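Local coordinates for uncharacterized protein (Bacteroides eggerthii, PDB 4FTD) that is of unknown function but joins a six-bladed beta-propeller to an immunoglobulin-like domain and may take part in carbohydrate metabolism, at residues D181-V185 with T224-E228. Sequence-based numbering, arbitrary orientation.
Sequences DVTGV and TSNPE
Pro227 presses the CG–CD edge of its ring against Asp181, the two side chains crossing at about a right angle. Pro227 CD lies 3.7 Å from the carboxylate carbon CG of Asp181, and Pro227 CG 3.4 Å from Thr183 O. Pro227 CB meets CG2 of Val185 at 3.7 Å, the apolar end of the contact; Trp220 of strand 215-220 touches both of these residues and donates from NE1 to the carbonyl O of Asp181. A chi1 of -178° swings the Asp181 carboxylate away from its own backbone N and beside Asn226, the two pointing the same way with carboxylate and amide planes 89° apart. Asp181 OD1 closes an Asx turn, met by Thr183 N nearly along the C-O axis and by Thr183 OG1 on its syn lone pair at 2.7 Å. Asp181 OD2 instead accepts from a water whose O is 2.6 Å away and that also donates weakly to Asn226 OD1. A second water joins Asp181 N to Ser225 O. This surface contact joins the loops before strands 190-198 and 228-233, the outermost strands of one propeller blade. No direct hydrogen bond spans the segments; proline packing and water bridges join them, and the two donors from Thr183 probably help stabilise the carboxylate's negative charge.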
loop_
_atom_site.group_PDB
_atom_site.type_symbol
_atom_site.label_atom_id
_atom_site.label_comp_id
_atom_site.label_asym_id
_atom_site.label_seq_id
_atom_site.Cartn_x
_atom_site.Cartn_y
_atom_site.Cartn_z
ATOM N N ASP A 181 -5.256 -7.351 -28.454
ATOM C CA ASP A 181 -4.870 -7.921 -29.745
ATOM C C ASP A 181 -3.613 -8.731 -29.527
ATOM O O ASP A 181 -2.592 -8.167 -29.146
ATOM C CB ASP A 181 -4.659 -6.794 -30.757
ATOM C CG ASP A 181 -4.305 -7.286 -32.141
ATOM O OD1 ASP A 181 -3.998 -8.481 -32.342
ATOM O OD2 ASP A 181 -4.329 -6.439 -33.046
ATOM N N VAL A 182 -3.695 -10.062 -29.706
ATOM C CA VAL A 182 -2.536 -10.962 -29.511
ATOM C C VAL A 182 -2.083 -11.576 -30.859
ATOM O O VAL A 182 -1.405 -12.586 -30.893
ATOM C CB VAL A 182 -2.763 -12.011 -28.383
ATOM C CG1 VAL A 182 -2.763 -11.352 -27.011
ATOM C CG2 VAL A 182 -4.055 -12.800 -28.610
ATOM N N THR A 183 -2.397 -10.931 -31.979
ATOM C CA THR A 183 -1.913 -11.402 -33.310
ATOM C C THR A 183 -0.387 -11.427 -33.318
ATOM O O THR A 183 0.250 -10.465 -32.906
ATOM C CB THR A 183 -2.407 -10.500 -34.443
ATOM O OG1 THR A 183 -3.791 -10.316 -34.264
ATOM C CG2 THR A 183 -2.196 -11.156 -35.840
ATOM N N GLY A 184 0.192 -12.580 -33.643
ATOM C CA GLY A 184 1.667 -12.734 -33.626
ATOM C C GLY A 184 2.333 -12.810 -32.273
ATOM O O GLY A 184 3.560 -12.854 -32.207
ATOM N N VAL A 185 1.554 -12.836 -31.180
ATOM C CA VAL A 185 2.102 -12.948 -29.856
ATOM C C VAL A 185 2.247 -14.468 -29.590
ATOM O O VAL A 185 1.386 -15.111 -28.962
ATOM C CB VAL A 185 1.246 -12.201 -28.810
ATOM C CG1 VAL A 185 1.806 -12.416 -27.394
ATOM C CG2 VAL A 185 1.190 -10.727 -29.171
ATOM N N THR A 224 -6.364 -0.866 -27.217
ATOM C CA THR A 224 -6.856 -1.244 -28.543
ATOM C C THR A 224 -5.719 -1.279 -29.585
ATOM O O THR A 224 -5.973 -1.503 -30.747
ATOM C CB THR A 224 -8.005 -0.290 -28.988
ATOM O OG1 THR A 224 -7.556 1.056 -28.907
ATOM C CG2 THR A 224 -9.246 -0.424 -28.086
ATOM N N SER A 225 -4.462 -1.120 -29.162
ATOM C CA SER A 225 -3.307 -1.058 -30.104
ATOM C C SER A 225 -2.938 -2.440 -30.626
ATOM O O SER A 225 -3.241 -3.429 -29.997
ATOM C CB SER A 225 -2.070 -0.502 -29.374
ATOM O OG SER A 225 -2.328 0.799 -28.889
ATOM N N ASN A 226 -2.234 -2.481 -31.751
ATOM C CA ASN A 226 -1.557 -3.695 -32.193
ATOM C C ASN A 226 -0.433 -3.959 -31.210
ATOM O O ASN A 226 0.159 -3.002 -30.683
ATOM C CB ASN A 226 -0.918 -3.547 -33.569
ATOM C CG ASN A 226 -1.913 -3.135 -34.643
ATOM O OD1 ASN A 226 -3.062 -3.520 -34.630
ATOM N ND2 ASN A 226 -1.452 -2.347 -35.577
ATOM N N PRO A 227 -0.107 -5.233 -30.972
ATOM C CA PRO A 227 1.011 -5.561 -30.128
ATOM C C PRO A 227 2.342 -5.176 -30.838
ATOM O O PRO A 227 2.405 -5.281 -32.044
ATOM C CB PRO A 227 0.907 -7.090 -30.019
ATOM C CG PRO A 227 0.266 -7.517 -31.308
ATOM C CD PRO A 227 -0.736 -6.439 -31.550
ATOM N N GLU A 228 3.372 -4.787 -30.094
ATOM C CA GLU A 228 4.712 -4.587 -30.635
ATOM C C GLU A 228 5.670 -5.515 -29.908
ATOM O O GLU A 228 5.663 -5.559 -28.687
ATOM C CB GLU A 228 5.159 -3.142 -30.431
ATOM C CG GLU A 228 4.261 -2.133 -31.120
ATOM C CD GLU A 228 4.624 -0.685 -30.796
ATOM O OE1 GLU A 228 5.785 -0.317 -31.104
ATOM O OE2 GLU A 228 3.756 0.076 -30.251
HETATM O O HOH W 1 -5.172 -4.490 -28.336
HETATM O O HOH W 2 -2.706 -6.482 -35.133
HETATM O O HOH W 3 -5.735 -4.097 -32.575
#